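Local coordinates for pyruvate kinase 1 (Trypanosoma brucei brucei, PDB 4KCT), which catalyses the last step of glycolysis, phosphate transfer from phosphoenolpyruvate to ADP to give pyruvate and ATP, and also decarboxylates oxaloacetate, at residues K18-C26 and L432-S440; A135-D146 and R176-E184. All coordinates share one frame; numbering follows the deposited sequence.

Contact 1 of 2, residues K18-C26 and L432-S440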
# COMPACT_ATOMS: atom_id res chain seq x y z
N LYS A 18 -4.79 29.88 1.14
CA LYS A 18 -5.46 31.17 1.35
C LYS A 18 -6.56 31.08 2.41
O LYS A 18 -6.90 32.06 3.03
CB LYS A 18 -6.06 31.68 0.04
CG LYS A 18 -5.02 32.09 -0.99
CD LYS A 18 -5.68 32.59 -2.27
CE LYS A 18 -6.26 31.45 -3.08
NZ LYS A 18 -6.74 31.91 -4.41
N HIS A 19 -7.17 29.90 2.57
CA HIS A 19 -8.33 29.78 3.46
C HIS A 19 -8.06 28.81 4.57
O HIS A 19 -7.87 27.62 4.34
CB HIS A 19 -9.56 29.36 2.66
CG HIS A 19 -9.77 30.18 1.41
ND1 HIS A 19 -9.96 31.53 1.45
CD2 HIS A 19 -9.70 29.83 0.05
CE1 HIS A 19 -10.01 32.02 0.18
NE2 HIS A 19 -9.83 30.99 -0.67
N ARG A 20 -8.01 29.33 5.79
CA ARG A 20 -7.60 28.52 6.93
C ARG A 20 -8.73 27.52 7.22
O ARG A 20 -9.88 27.92 7.38
CB ARG A 20 -7.39 29.43 8.16
CG ARG A 20 -7.22 28.68 9.48
CD ARG A 20 -6.61 29.62 10.53
NE ARG A 20 -7.35 30.88 10.66
CZ ARG A 20 -8.51 30.98 11.32
NH1 ARG A 20 -9.00 29.91 11.96
NH2 ARG A 20 -9.08 32.16 11.51
N ALA A 21 -8.38 26.25 7.35
CA ALA A 21 -9.37 25.20 7.60
C ALA A 21 -9.64 25.00 9.08
O ALA A 21 -10.78 24.69 9.48
CB ALA A 21 -8.91 23.90 6.97
N ASN A 22 -8.59 25.07 9.91
CA ASN A 22 -8.77 24.79 11.34
C ASN A 22 -9.37 25.96 12.11
O ASN A 22 -9.39 27.10 11.62
CB ASN A 22 -7.43 24.35 12.00
CG ASN A 22 -6.88 23.10 11.38
OD1 ASN A 22 -6.08 23.17 10.43
ND2 ASN A 22 -7.41 21.94 11.80
N ARG A 23 -9.92 25.67 13.29
CA ARG A 23 -10.74 26.65 14.01
C ARG A 23 -10.13 26.92 15.38
O ARG A 23 -9.54 26.04 15.99
CB ARG A 23 -12.19 26.15 14.14
CG ARG A 23 -12.89 25.95 12.78
CD ARG A 23 -13.10 27.30 12.10
NE ARG A 23 -13.63 27.14 10.73
CZ ARG A 23 -12.94 27.40 9.61
NH1 ARG A 23 -11.65 27.72 9.68
NH2 ARG A 23 -13.52 27.24 8.43
N ILE A 24 -10.33 28.15 15.88
CA ILE A 24 -9.69 28.62 17.11
C ILE A 24 -10.75 28.97 18.18
O ILE A 24 -11.69 29.73 17.92
CB ILE A 24 -8.79 29.85 16.82
CG1 ILE A 24 -7.69 29.46 15.83
CG2 ILE A 24 -8.20 30.42 18.13
CD1 ILE A 24 -6.94 30.66 15.25
N VAL A 25 -10.62 28.34 19.34
CA VAL A 25 -11.47 28.59 20.49
C VAL A 25 -10.68 29.49 21.47
O VAL A 25 -9.56 29.17 21.81
CB VAL A 25 -11.79 27.25 21.20
CG1 VAL A 25 -12.62 27.46 22.44
CG2 VAL A 25 -12.48 26.28 20.24
N CYS A 26 -11.24 30.64 21.82
CA CYS A 26 -10.59 31.57 22.76
C CYS A 26 -11.40 31.69 24.03
O CYS A 26 -12.60 31.94 23.99
CB CYS A 26 -10.49 32.97 22.14
SG CYS A 26 -9.54 32.96 20.61
N LEU A 432 -21.25 25.01 13.88
CA LEU A 432 -20.35 24.48 12.87
C LEU A 432 -18.96 25.11 12.97
O LEU A 432 -18.02 24.66 12.33
CB LEU A 432 -20.97 24.64 11.47
CG LEU A 432 -22.03 23.55 11.13
CD1 LEU A 432 -22.70 23.90 9.81
CD2 LEU A 432 -21.35 22.17 11.03
N ASN A 433 -18.82 26.09 13.86
CA ASN A 433 -17.52 26.72 14.15
C ASN A 433 -16.49 25.77 14.77
O ASN A 433 -15.28 26.10 14.80
CB ASN A 433 -17.68 27.93 15.10
CG ASN A 433 -18.08 29.21 14.37
OD1 ASN A 433 -17.35 29.69 13.53
ND2 ASN A 433 -19.16 29.83 14.82
N VAL A 434 -16.93 24.64 15.33
CA VAL A 434 -15.93 23.65 15.78
C VAL A 434 -15.55 22.59 14.74
O VAL A 434 -14.85 21.65 15.05
CB VAL A 434 -16.29 22.96 17.11
CG1 VAL A 434 -16.35 23.99 18.24
CG2 VAL A 434 -17.62 22.22 17.00
N THR A 435 -15.98 22.78 13.50
CA THR A 435 -15.79 21.74 12.50
C THR A 435 -14.89 22.22 11.39
O THR A 435 -15.11 23.29 10.81
CB THR A 435 -17.15 21.26 11.95
OG1 THR A 435 -17.75 20.41 12.94
CG2 THR A 435 -16.95 20.47 10.69
N ARG A 436 -13.81 21.46 11.14
CA ARG A 436 -12.77 21.90 10.21
C ARG A 436 -13.38 22.29 8.85
O ARG A 436 -14.18 21.52 8.28
CB ARG A 436 -11.74 20.77 10.03
CG ARG A 436 -10.54 21.13 9.14
CD ARG A 436 -9.62 19.91 9.01
NE ARG A 436 -8.47 20.18 8.14
CZ ARG A 436 -8.48 20.06 6.81
NH1 ARG A 436 -7.39 20.36 6.12
NH2 ARG A 436 -9.57 19.62 6.17
N SER A 437 -12.90 23.41 8.28
CA SER A 437 -13.18 23.81 6.85
C SER A 437 -14.51 24.53 6.60
O SER A 437 -14.70 25.10 5.54
CB SER A 437 -13.11 22.61 5.90
OG SER A 437 -11.92 21.90 6.11
N VAL A 438 -15.47 24.39 7.51
CA VAL A 438 -16.84 24.81 7.24
C VAL A 438 -16.98 26.30 7.43
O VAL A 438 -16.37 26.87 8.36
CB VAL A 438 -17.87 24.07 8.14
CG1 VAL A 438 -19.27 24.63 7.91
CG2 VAL A 438 -17.86 22.59 7.80
N VAL A 439 -17.62 26.95 6.46
CA VAL A 439 -17.97 28.36 6.56
C VAL A 439 -19.48 28.46 6.30
O VAL A 439 -19.96 27.95 5.29
CB VAL A 439 -17.21 29.20 5.50
CG1 VAL A 439 -17.61 30.67 5.58
CG2 VAL A 439 -15.70 29.07 5.72
N SER A 440 -20.22 29.05 7.24
CA SER A 440 -21.69 28.99 7.20
C SER A 440 -22.34 30.25 6.67
O SER A 440 -21.82 31.37 6.87
CB SER A 440 -22.23 28.68 8.59
OG SER A 440 -21.88 27.36 8.95
O HOH W 1 -5.75 21.31 8.49
O HOH W 2 -12.61 26.92 5.28
O HOH W 3 -16.15 26.25 11.00
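The interface between the catalytic barrel and the C-terminal alpha/beta domain is bridged here by Ala21 and Arg23, which meet the turn leading into strand 438-442. The backbone N of Ser437 donates to Ala21 O at 2.8 Å, with an N-H...O angle of 156°. Arg23 makes the other direct hydrogen bond across the contact. Its CG lies anti to the carbonyl carbon and the chain folds back at chi2 (-67°), so that CG rests 3.1 Å from Asn433 O while the guanidinium swings toward Val438. NH2 reaches Val438 O at 2.9 Å; this oxygen lies at the edge of the guanidinium, close to its plane, although the donor stands well above the carbonyl plane. NH1 turns back to its own segment and bonds to Arg20 O (2.9 Å) and Asn22 O. NE gives its proton to a water 2.7 Å away that sits beside Leu432 O and Val438 O. Arginine suits this buried place because its donors can fan out over carbonyls of both domains.

Strand 23-27 is the first of the TIM barrel, paired with the eighth and the second, whereas 438-442 is an edge strand of the C-terminal domain's sheet. Thr435 to Val438 form a type II turn, in which Ser437 takes a positive phi. Arg436, inside this turn, runs extended from CG to NE, CG anti to its N (chi1 -176°). Ala21 CB lies over one face of its guanidinium, offset toward the rim, 3.9 Å from Arg436 CZ. Alanine suits the place because its methyl lets the flat guanidinium lie close against it. NH2 continues to Pro415 O, while NE and Asn22 OD1 share a water, 3.0 Å from NE.

Contact 2 of 2, residues A135-D146 and R176-E184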
# COMPACT_ATOMS: atom_id res chain seq x y z
N ALA A 135 -9.98 3.67 46.68
CA ALA A 135 -9.51 4.13 45.38
C ALA A 135 -8.01 3.96 45.23
O ALA A 135 -7.53 3.65 44.16
CB ALA A 135 -9.89 5.58 45.17
N VAL A 136 -7.26 4.27 46.29
CA VAL A 136 -5.80 4.24 46.21
C VAL A 136 -5.18 3.23 47.17
O VAL A 136 -5.54 3.17 48.34
CB VAL A 136 -5.15 5.64 46.39
CG1 VAL A 136 -5.46 6.20 47.76
CG2 VAL A 136 -3.65 5.57 46.19
N ARG A 137 -4.24 2.45 46.66
CA ARG A 137 -3.65 1.32 47.38
C ARG A 137 -2.22 1.68 47.80
O ARG A 137 -1.58 2.54 47.18
CB ARG A 137 -3.63 0.09 46.47
CG ARG A 137 -4.85 -0.81 46.56
CD ARG A 137 -6.10 -0.02 46.92
NE ARG A 137 -7.31 -0.62 46.37
CZ ARG A 137 -8.15 -1.38 47.06
NH1 ARG A 137 -9.23 -1.88 46.48
NH2 ARG A 137 -7.91 -1.64 48.35
N PRO A 138 -1.69 1.00 48.84
CA PRO A 138 -0.30 1.19 49.22
C PRO A 138 0.62 1.13 48.00
O PRO A 138 0.39 0.31 47.11
CB PRO A 138 -0.03 0.01 50.15
CG PRO A 138 -1.36 -0.28 50.76
CD PRO A 138 -2.36 -0.03 49.67
N GLY A 139 1.54 2.08 47.89
CA GLY A 139 2.42 2.17 46.72
C GLY A 139 1.89 3.11 45.66
O GLY A 139 2.63 3.56 44.79
N GLY A 140 0.59 3.41 45.71
CA GLY A 140 0.01 4.41 44.81
C GLY A 140 0.35 5.84 45.21
O GLY A 140 0.95 6.07 46.26
N SER A 141 -0.05 6.79 44.39
CA SER A 141 0.22 8.18 44.65
C SER A 141 -1.05 9.01 44.89
O SER A 141 -2.09 8.79 44.25
CB SER A 141 1.02 8.79 43.50
OG SER A 141 2.28 8.17 43.40
N ILE A 142 -0.91 10.02 45.73
CA ILE A 142 -1.87 11.08 45.79
C ILE A 142 -1.17 12.37 45.42
O ILE A 142 -0.11 12.66 45.96
CB ILE A 142 -2.47 11.21 47.21
CG1 ILE A 142 -3.26 9.94 47.56
CG2 ILE A 142 -3.34 12.45 47.31
CD1 ILE A 142 -3.63 9.83 49.04
N TYR A 143 -1.74 13.12 44.49
CA TYR A 143 -1.17 14.37 44.08
C TYR A 143 -1.93 15.49 44.75
O TYR A 143 -3.17 15.48 44.77
CB TYR A 143 -1.28 14.53 42.55
CG TYR A 143 -0.39 13.59 41.75
CD1 TYR A 143 -0.50 13.49 40.36
CD2 TYR A 143 0.61 12.83 42.38
CE1 TYR A 143 0.31 12.63 39.62
CE2 TYR A 143 1.39 11.92 41.66
CZ TYR A 143 1.27 11.86 40.27
OH TYR A 143 2.07 10.99 39.55
N VAL A 144 -1.22 16.52 45.17
CA VAL A 144 -1.86 17.64 45.83
C VAL A 144 -1.46 18.95 45.15
O VAL A 144 -0.32 19.11 44.72
CB VAL A 144 -1.50 17.67 47.33
CG1 VAL A 144 -2.44 18.59 48.09
CG2 VAL A 144 -1.53 16.25 47.92
N ASP A 145 -2.44 19.84 44.98
CA ASP A 145 -2.19 21.18 44.49
C ASP A 145 -1.79 21.14 43.02
O ASP A 145 -0.64 21.41 42.67
CB ASP A 145 -1.14 21.89 45.33
CG ASP A 145 -1.32 23.38 45.34
OD1 ASP A 145 -2.24 23.87 44.65
OD2 ASP A 145 -0.56 24.07 46.03
N ASP A 146 -2.68 20.59 42.21
CA ASP A 146 -2.45 20.43 40.78
C ASP A 146 -1.14 19.73 40.49
O ASP A 146 -0.42 20.12 39.57
CB ASP A 146 -2.50 21.79 40.08
CG ASP A 146 -3.88 22.14 39.59
OD1 ASP A 146 -4.03 22.38 38.38
OD2 ASP A 146 -4.83 22.12 40.41
N ARG A 176 -6.76 22.74 48.86
CA ARG A 176 -6.05 22.55 47.60
C ARG A 176 -6.61 21.34 46.85
O ARG A 176 -7.20 20.43 47.46
CB ARG A 176 -4.56 22.34 47.87
CG ARG A 176 -3.89 23.49 48.61
CD ARG A 176 -3.89 24.74 47.77
NE ARG A 176 -5.13 25.47 47.94
CZ ARG A 176 -5.57 26.40 47.11
NH1 ARG A 176 -6.76 26.95 47.31
NH2 ARG A 176 -4.82 26.79 46.08
N GLY A 177 -6.54 21.39 45.52
CA GLY A 177 -6.99 20.28 44.66
C GLY A 177 -6.23 18.98 44.91
O GLY A 177 -5.01 18.99 45.13
N ILE A 178 -6.95 17.86 44.75
CA ILE A 178 -6.38 16.51 44.87
C ILE A 178 -6.61 15.77 43.54
O ILE A 178 -7.69 15.87 42.94
CB ILE A 178 -7.10 15.73 46.02
CG1 ILE A 178 -6.72 16.32 47.39
CG2 ILE A 178 -6.82 14.22 45.95
CD1 ILE A 178 -5.27 16.08 47.79
N ASN A 179 -5.59 15.04 43.07
CA ASN A 179 -5.78 14.11 41.97
C ASN A 179 -5.33 12.73 42.40
O ASN A 179 -4.42 12.60 43.18
CB ASN A 179 -4.97 14.55 40.73
CG ASN A 179 -5.48 15.87 40.15
OD1 ASN A 179 -5.11 16.93 40.62
ND2 ASN A 179 -6.47 15.78 39.27
N LEU A 180 -6.06 11.72 41.96
CA LEU A 180 -5.74 10.35 42.32
C LEU A 180 -5.34 9.63 41.04
O LEU A 180 -6.18 9.01 40.38
CB LEU A 180 -6.99 9.69 42.94
CG LEU A 180 -7.26 9.78 44.45
CD1 LEU A 180 -6.37 10.71 45.27
CD2 LEU A 180 -8.73 9.84 44.83
N PRO A 181 -4.05 9.75 40.65
CA PRO A 181 -3.65 9.40 39.28
C PRO A 181 -3.83 7.91 39.05
O PRO A 181 -3.50 7.12 39.93
CB PRO A 181 -2.17 9.79 39.23
CG PRO A 181 -1.72 9.80 40.65
CD PRO A 181 -2.93 10.26 41.45
N GLY A 182 -4.56 7.56 38.00
CA GLY A 182 -4.74 6.15 37.67
C GLY A 182 -5.85 5.47 38.46
O GLY A 182 -6.11 4.30 38.26
N CYS A 183 -6.53 6.21 39.34
CA CYS A 183 -7.53 5.60 40.25
C CYS A 183 -8.95 5.80 39.75
O CYS A 183 -9.31 6.88 39.25
CB CYS A 183 -7.41 6.19 41.67
SG CYS A 183 -5.79 6.00 42.42
N GLU A 184 -9.79 4.80 39.96
CA GLU A 184 -11.21 4.93 39.62
C GLU A 184 -11.90 5.83 40.65
O GLU A 184 -11.95 5.51 41.83
CB GLU A 184 -11.89 3.55 39.58
CG GLU A 184 -11.19 2.54 38.68
CD GLU A 184 -11.32 2.86 37.20
OE1 GLU A 184 -10.39 2.51 36.42
OE2 GLU A 184 -12.34 3.48 36.82
O HOH W 4 -8.89 2.88 41.88
O HOH W 5 -2.50 6.77 42.50
O HOH W 6 -5.00 23.39 44.14
O HOH W 7 -5.45 19.61 41.80
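Tyr143 and Asn179 form an antiparallel hydrogen-bonded pair in the sheet of the B domain, the lid of pyruvate kinase that caps the active site. Each backbone N donates to the other's O at 3.0 Å, and Asp145 N adds a bond to Gly177 O.

Beyond Asn179, Pro181 has no N-H to continue the pairing, and a water donates to both Ser141 O and Pro181 O. The proline instead uses its ring. Its CG stands almost over the centre of the Tyr143 ring, 3.6 Å from the centroid and 14° off the normal, a CH-pi contact. Tyr143 chi1 of -70° sets CG anti to the carbonyl carbon and carries the ring to this proline. Pro181 and Gly182 fill the two central positions of a type II turn, the glycine accommodating the positive phi.

On the other face, Val144 and Ile178 lie side by side. Both chi1 and chi2 of Ile178 are near -69°, folding CD1 back to 3.7 Å from Val144 CG2. Farther along, Ile142 CG1 and Leu180 CD1 pack at 3.9 Å. The beta-branched Ile142, Val144 and Ile178 suit strands, and with Leu180 they fill the buried side.

At the strand end, Asp145 and Arg176 run alongside each other with the carboxylate and guanidinium planes nearly perpendicular. Asp145 OD1 meets Arg176 CD, but stays 4.2 Å from NH2, beyond a salt bridge; OD2 binds His170, and Arg176 NE binds Asp174 O. The neighbouring Asp146, its side chain about 7 Å from the bound pyruvate, accepts on its backbone O a hydrogen bond from Arg308 NH1 of the second subunit.

At the opposite end, Cys183 SG packs 4.0 Å from Val136 CB, and a water donates to Ala135 O at 2.8 Å while accepting from Glu184 N.

In the fold
From the N terminus the chain reaches residues 18-26 and enters the barrel, which it follows as far as the third strand, 80-84, before departing into the B domain. There contact 2 closes a short loop, bringing 176-184 back against 135-146 after 29 residues that hold strands but no helix. The chain then returns to complete the barrel from strand 208-211 to 327-330 and passes on into the alpha/beta domain, where 432-440 comes back to 18-26. Contact 1 thus closes a loop that contains contact 2 entirely; the two nest without crossing. Their centres lie 38 Å apart, on opposite sides of the chain's centre: contact 1 joins two domains, contact 2 lies within one, pairing neighbouring strands of its sheet.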